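Local coordinates for xylulose kinase (Bifidobacterium adolescentis ATCC 15703, PDB 3I8B), which probably phosphorylates D-xylulose to D-xylulose 5-phosphate at the expense of ATP, as a magnesium-binding sugar kinase of the FGGY family, at residues Gly61-Ala69 against Ala258-Ala269; Val289-Ala299 against Leu407-Leu415. All blocks are in the same frame, centred on the assembly; numbering follows the deposited sequence. Where two conformers were deposited one is given.

Interaction 1: residues Gly61-Ala69 against Ala258-Ala269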
# COMPACT_ATOMS: atom_id res chain seq x y z
N GLY A 61 -7.22 24.79 11.51
CA GLY A 61 -6.16 25.44 10.75
C GLY A 61 -4.80 24.90 11.12
O GLY A 61 -4.67 24.08 12.03
N LEU A 62 -3.78 25.38 10.40
CA LEU A 62 -2.41 24.91 10.56
C LEU A 62 -1.44 26.09 10.75
O LEU A 62 -0.24 25.96 10.47
CB LEU A 62 -2.00 24.11 9.33
CG LEU A 62 -2.93 22.99 8.86
CD1 LEU A 62 -2.47 22.40 7.53
CD2 LEU A 62 -3.02 21.92 9.93
N ASP A 63 -1.94 27.23 11.19
CA ASP A 63 -1.11 28.43 11.33
C ASP A 63 0.00 28.21 12.36
O ASP A 63 1.03 28.88 12.30
CB ASP A 63 -1.94 29.62 11.79
CG ASP A 63 -2.94 30.08 10.76
OD1 ASP A 63 -2.81 29.74 9.55
OD2 ASP A 63 -3.86 30.82 11.17
N ASP A 64 -0.21 27.29 13.29
CA ASP A 64 0.77 27.02 14.34
C ASP A 64 1.58 25.75 14.10
O ASP A 64 2.16 25.18 15.03
CB ASP A 64 0.08 26.94 15.71
CG ASP A 64 -1.07 25.92 15.74
OD1 ASP A 64 -1.37 25.30 14.69
OD2 ASP A 64 -1.69 25.75 16.82
N VAL A 65 1.62 25.30 12.84
CA VAL A 65 2.26 24.03 12.52
C VAL A 65 3.62 24.24 11.84
O VAL A 65 3.74 25.04 10.91
CB VAL A 65 1.31 23.15 11.67
CG1 VAL A 65 2.01 21.90 11.20
CG2 VAL A 65 0.06 22.80 12.49
N SER A 66 4.62 23.49 12.31
CA SER A 66 6.03 23.64 11.91
C SER A 66 6.52 22.66 10.82
O SER A 66 7.53 22.91 10.16
CB SER A 66 6.92 23.50 13.15
OG SER A 66 6.77 24.62 14.00
N ALA A 67 5.83 21.55 10.65
CA ALA A 67 6.14 20.63 9.56
C ALA A 67 4.90 19.80 9.26
O ALA A 67 4.09 19.56 10.15
CB ALA A 67 7.31 19.73 9.92
N LEU A 68 4.77 19.36 8.01
CA LEU A 68 3.60 18.62 7.57
C LEU A 68 4.02 17.54 6.56
O LEU A 68 4.94 17.75 5.76
CB LEU A 68 2.60 19.58 6.93
CG LEU A 68 1.31 19.06 6.30
CD1 LEU A 68 0.23 20.14 6.40
CD2 LEU A 68 1.47 18.60 4.84
N ALA A 69 3.37 16.38 6.63
CA ALA A 69 3.57 15.29 5.68
C ALA A 69 2.24 14.71 5.22
O ALA A 69 1.30 14.62 6.01
CB ALA A 69 4.41 14.18 6.28
N ALA A 258 -0.23 26.81 5.80
CA ALA A 258 0.33 26.39 7.09
C ALA A 258 1.54 27.23 7.51
O ALA A 258 2.21 27.82 6.66
CB ALA A 258 0.70 24.91 7.06
N GLY A 259 1.80 27.27 8.82
CA GLY A 259 3.02 27.86 9.37
C GLY A 259 3.17 29.37 9.46
O GLY A 259 4.25 29.84 9.83
N LYS A 260 2.14 30.16 9.14
CA LYS A 260 2.32 31.62 9.18
C LYS A 260 2.71 32.17 10.56
O LYS A 260 3.35 33.21 10.66
CB LYS A 260 1.12 32.38 8.61
CG LYS A 260 -0.04 32.54 9.57
CD LYS A 260 -1.19 33.28 8.90
CE LYS A 260 -2.15 33.84 9.94
NZ LYS A 260 -3.38 34.43 9.31
N ASN A 261 2.32 31.46 11.62
CA ASN A 261 2.59 31.90 13.00
C ASN A 261 3.70 31.12 13.70
O ASN A 261 3.75 31.10 14.93
CB ASN A 261 1.32 31.87 13.86
CG ASN A 261 0.29 32.90 13.42
OD1 ASN A 261 0.64 33.94 12.89
ND2 ASN A 261 -1.00 32.59 13.63
N VAL A 262 4.58 30.47 12.95
CA VAL A 262 5.73 29.80 13.56
C VAL A 262 7.05 30.25 12.91
O VAL A 262 7.06 30.64 11.74
CB VAL A 262 5.64 28.26 13.44
CG1 VAL A 262 4.30 27.76 13.94
CG2 VAL A 262 5.86 27.84 12.01
N GLU A 263 8.13 30.18 13.69
CA GLU A 263 9.50 30.45 13.24
C GLU A 263 9.87 29.54 12.09
O GLU A 263 9.93 28.32 12.26
CB GLU A 263 10.52 30.20 14.36
CG GLU A 263 10.52 31.20 15.52
CD GLU A 263 10.56 32.65 15.06
OE1 GLU A 263 9.47 33.26 15.00
OE2 GLU A 263 11.66 33.19 14.77
N GLY A 264 10.11 30.13 10.92
CA GLY A 264 10.57 29.37 9.77
C GLY A 264 9.45 28.79 8.92
O GLY A 264 9.71 28.07 7.96
N GLY A 265 8.20 29.10 9.28
CA GLY A 265 7.05 28.56 8.55
C GLY A 265 6.93 27.06 8.71
O GLY A 265 7.48 26.49 9.65
N CYS A 266 6.23 26.42 7.78
CA CYS A 266 5.96 24.99 7.85
C CYS A 266 6.71 24.24 6.75
O CYS A 266 6.40 24.39 5.55
CB CYS A 266 4.46 24.74 7.71
SG CYS A 266 3.98 23.02 7.80
N LEU A 267 7.71 23.45 7.14
CA LEU A 267 8.43 22.65 6.16
C LEU A 267 7.57 21.49 5.69
O LEU A 267 6.59 21.13 6.33
CB LEU A 267 9.78 22.17 6.69
CG LEU A 267 9.87 21.26 7.91
CD1 LEU A 267 9.63 19.80 7.52
CD2 LEU A 267 11.27 21.41 8.51
N LEU A 268 7.93 20.92 4.55
CA LEU A 268 7.21 19.78 4.03
C LEU A 268 8.13 18.57 4.09
O LEU A 268 9.26 18.62 3.60
CB LEU A 268 6.72 20.03 2.60
CG LEU A 268 5.70 21.17 2.43
CD1 LEU A 268 5.44 21.52 0.94
CD2 LEU A 268 4.38 20.83 3.15
N ALA A 269 7.65 17.51 4.74
CA ALA A 269 8.36 16.24 4.76
C ALA A 269 8.02 15.47 3.47
O ALA A 269 7.10 15.86 2.75
CB ALA A 269 7.97 15.43 6.01
O HOH W 1 -0.58 29.43 7.95
O HOH W 2 9.32 24.99 10.81
O HOH W 3 9.16 26.04 14.00

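Interaction 2: residues Val289-Ala299 against Leu407-Leu415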
# COMPACT_ATOMS: atom_id res chain seq x y z
N VAL A 289 6.21 -7.47 10.85
CA VAL A 289 5.21 -7.53 9.82
C VAL A 289 3.88 -7.13 10.42
O VAL A 289 3.62 -7.36 11.61
CB VAL A 289 5.10 -8.94 9.20
CG1 VAL A 289 4.53 -9.91 10.21
CG2 VAL A 289 4.24 -8.89 7.93
N SER A 290 3.04 -6.51 9.61
CA SER A 290 1.68 -6.21 10.02
C SER A 290 0.75 -7.01 9.12
O SER A 290 0.99 -7.14 7.92
CB SER A 290 1.38 -4.73 9.87
OG SER A 290 1.26 -4.36 8.51
N ILE A 291 -0.31 -7.55 9.72
CA ILE A 291 -1.37 -8.17 8.96
C ILE A 291 -2.63 -7.34 9.10
O ILE A 291 -3.21 -7.24 10.19
CB ILE A 291 -1.65 -9.60 9.47
CG1 ILE A 291 -0.49 -10.52 9.10
CG2 ILE A 291 -2.97 -10.10 8.89
CD1 ILE A 291 -0.37 -11.72 9.99
N SER A 292 -3.03 -6.70 8.02
CA SER A 292 -4.27 -5.94 8.02
C SER A 292 -5.35 -6.85 7.45
O SER A 292 -5.31 -7.22 6.27
CB SER A 292 -4.12 -4.68 7.19
OG SER A 292 -5.16 -3.77 7.47
N LEU A 293 -6.29 -7.23 8.30
CA LEU A 293 -7.29 -8.21 7.92
C LEU A 293 -8.67 -7.57 7.81
O LEU A 293 -9.39 -7.46 8.80
CB LEU A 293 -7.32 -9.32 8.96
CG LEU A 293 -7.82 -10.72 8.59
CD1 LEU A 293 -7.11 -11.25 7.34
CD2 LEU A 293 -7.61 -11.65 9.77
N GLY A 294 -9.02 -7.12 6.61
CA GLY A 294 -10.38 -6.73 6.30
C GLY A 294 -11.00 -7.90 5.55
O GLY A 294 -10.55 -9.04 5.72
N THR A 295 -12.01 -7.64 4.72
CA THR A 295 -12.56 -8.67 3.83
C THR A 295 -11.43 -9.29 3.00
O THR A 295 -11.44 -10.48 2.70
CB THR A 295 -13.65 -8.11 2.89
OG1 THR A 295 -13.11 -7.03 2.11
CG2 THR A 295 -14.84 -7.62 3.68
N SER A 296 -10.47 -8.45 2.62
CA SER A 296 -9.24 -8.92 2.01
C SER A 296 -8.09 -8.64 2.98
O SER A 296 -8.26 -7.91 3.96
CB SER A 296 -8.98 -8.24 0.67
OG SER A 296 -8.43 -6.95 0.85
N GLY A 297 -6.92 -9.21 2.71
CA GLY A 297 -5.79 -9.06 3.59
C GLY A 297 -4.58 -8.37 2.98
O GLY A 297 -4.39 -8.41 1.76
N VAL A 298 -3.78 -7.74 3.83
CA VAL A 298 -2.49 -7.17 3.45
C VAL A 298 -1.44 -7.52 4.50
O VAL A 298 -1.54 -7.07 5.64
CB VAL A 298 -2.54 -5.64 3.34
CG1 VAL A 298 -1.16 -5.09 3.04
CG2 VAL A 298 -3.53 -5.22 2.26
N ALA A 299 -0.46 -8.33 4.11
CA ALA A 299 0.70 -8.60 4.96
C ALA A 299 1.91 -7.78 4.49
O ALA A 299 2.41 -7.98 3.39
CB ALA A 299 1.03 -10.08 4.95
N LEU A 407 -8.30 -19.35 6.75
CA LEU A 407 -8.04 -17.92 6.76
C LEU A 407 -6.65 -17.64 7.34
O LEU A 407 -5.83 -16.97 6.71
CB LEU A 407 -9.12 -17.20 7.57
CG LEU A 407 -9.09 -15.67 7.67
CD1 LEU A 407 -10.43 -15.16 8.15
CD2 LEU A 407 -7.99 -15.19 8.60
N LEU A 408 -6.38 -18.18 8.52
CA LEU A 408 -5.11 -17.96 9.21
C LEU A 408 -3.91 -18.57 8.51
O LEU A 408 -2.84 -17.97 8.49
CB LEU A 408 -5.17 -18.48 10.65
CG LEU A 408 -5.85 -17.55 11.65
CD1 LEU A 408 -5.10 -16.23 11.77
CD2 LEU A 408 -7.28 -17.29 11.23
N CYS A 409 -4.10 -19.76 7.94
CA CYS A 409 -3.04 -20.46 7.21
C CYS A 409 -2.56 -19.71 5.98
O CYS A 409 -1.38 -19.75 5.66
CB CYS A 409 -3.50 -21.88 6.82
SG CYS A 409 -3.36 -23.07 8.18
N SER A 410 -3.49 -19.07 5.27
CA SER A 410 -3.14 -18.25 4.12
C SER A 410 -2.23 -17.11 4.55
O SER A 410 -1.21 -16.84 3.91
CB SER A 410 -4.40 -17.68 3.46
OG SER A 410 -4.06 -16.71 2.48
N GLN A 411 -2.58 -16.44 5.64
CA GLN A 411 -1.76 -15.35 6.16
C GLN A 411 -0.38 -15.87 6.58
O GLN A 411 0.64 -15.22 6.35
CB GLN A 411 -2.45 -14.63 7.32
CG GLN A 411 -3.72 -13.86 6.92
CD GLN A 411 -3.52 -12.97 5.69
OE1 GLN A 411 -2.46 -12.38 5.51
NE2 GLN A 411 -4.54 -12.87 4.86
N ARG A 412 -0.33 -17.06 7.17
CA ARG A 412 0.95 -17.68 7.48
C ARG A 412 1.73 -17.93 6.20
O ARG A 412 2.93 -17.65 6.14
CB ARG A 412 0.80 -18.99 8.22
CG ARG A 412 2.05 -19.85 8.13
CD ARG A 412 3.16 -19.34 9.04
NE ARG A 412 3.08 -20.05 10.30
CZ ARG A 412 3.94 -20.97 10.70
NH1 ARG A 412 4.99 -21.27 9.96
NH2 ARG A 412 3.75 -21.58 11.87
N ASP A 413 1.05 -18.49 5.20
CA ASP A 413 1.66 -18.73 3.90
C ASP A 413 2.33 -17.46 3.40
O ASP A 413 3.42 -17.50 2.87
CB ASP A 413 0.62 -19.22 2.89
CG ASP A 413 1.20 -20.20 1.88
OD1 ASP A 413 2.30 -20.73 2.13
OD2 ASP A 413 0.55 -20.47 0.84
N CYS A 414 1.67 -16.32 3.57
CA CYS A 414 2.26 -15.04 3.20
C CYS A 414 3.54 -14.75 3.98
O CYS A 414 4.54 -14.31 3.41
CB CYS A 414 1.24 -13.91 3.38
SG CYS A 414 -0.04 -13.90 2.11
N LEU A 415 3.51 -14.97 5.29
CA LEU A 415 4.70 -14.75 6.11
C LEU A 415 5.87 -15.62 5.62
O LEU A 415 7.01 -15.16 5.52
CB LEU A 415 4.39 -15.03 7.58
CG LEU A 415 3.79 -13.90 8.43
CD1 LEU A 415 2.73 -13.10 7.69
CD2 LEU A 415 3.24 -14.46 9.75

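Interaction 1: residues Gly61-Ala69 against Ala258-Ala269
A67 and L68 pair with L267 and L268 as neighbouring parallel strands at one margin of the N-terminal domain's mixed sheet, and the turns leading into them also pack together. Three backbone bonds join the strands: L267 N to S66 O, L68 N to L267 O, and A269 N to L68 O (2.9 Å). Methyl CB of A67 sits tightly against L267 CD1 at 3.3 Å, where a small residue suits the fit. On the other face L68 and L268 run side by side, and C266, its SG swung anti to the backbone N (chi1 -179°), brings sulfur 3.8 Å from L68 CB. In the turns, L62 O accepts V65 N and G259 N from opposite faces of its carbonyl plane, the latter bond nearly straight at 172°. G259 suits its place because a side chain would collide with C266 N. D63 lies alongside the aliphatic part of K260, with OD2 3.7 Å from CE, while a water joins D63 OD1 to K260 N. An alanine in place of D63 would probably leave that water less firmly held and K260 without its nearby opposite charge. The strands end a five-strand mixed sheet of order 3-2-1-4-5, as in the actin-like ATPase fold.

Interaction 2: residues Val289-Ala299 against Leu407-Leu415
Strands 289-293 and 297-299 form an antiparallel hairpin whose one face lies over helix 407-415, the helix axis running at 31° to the second strand and 9.3 Å from it. V289, I291, L293 and A299 point toward the helix, and the contact is made by side-chain packing. At one end L293 CD2 meets L407 CD2 at 3.7 Å, the two leucines crossing obliquely. At the other, L415 turns its CD1 branch to I291 CD1, 4.1 Å away and at about a right angle; branched apolar chains suit this buried spot because each offers the other a methyl group. A299 is small enough for its CB to approach C414 CB at 4.1 Å, so the helix can lie close to the strand. Q411 occupies the middle: its chain bends at chi2 (-49°), laying the amide against the hairpin face turned to the helix, with NE2 3.9 Å from L293 CD1 and OE1 4.1 Å from I291 CG2. G297 faces this amide, and any CB there would clash with NE2. The buried NE2 is satisfied by T330 OG1, on the adjoining strand 324-330. Strand 427-431 extends the sheet beside 288-293, while helix 438-448 covers L293 and L407, and helix 496-506 packs against C409 and S410.

How the interactions relate
The two contacts belong to different halves of the kinase and lie on opposite sides of the chain's centre, their own centres 38 Å apart and their nearest atoms about 19 Å apart. Interaction 1 closes before interaction 2 opens: strand 267-273 leads into helix 274-281, and strand 288-293 then begins the second sheet. Interaction 1 joins adjacent strands within the N-terminal sheet, whereas interaction 2 fastens a helix onto the C-terminal one. The halves are consistent with two related actin-like domains, each with its own mixed sheet, although helix 460-474, from late in the chain, packs on the strands of interaction 1. In this family, ATP and sugar bind in the cleft between the domains.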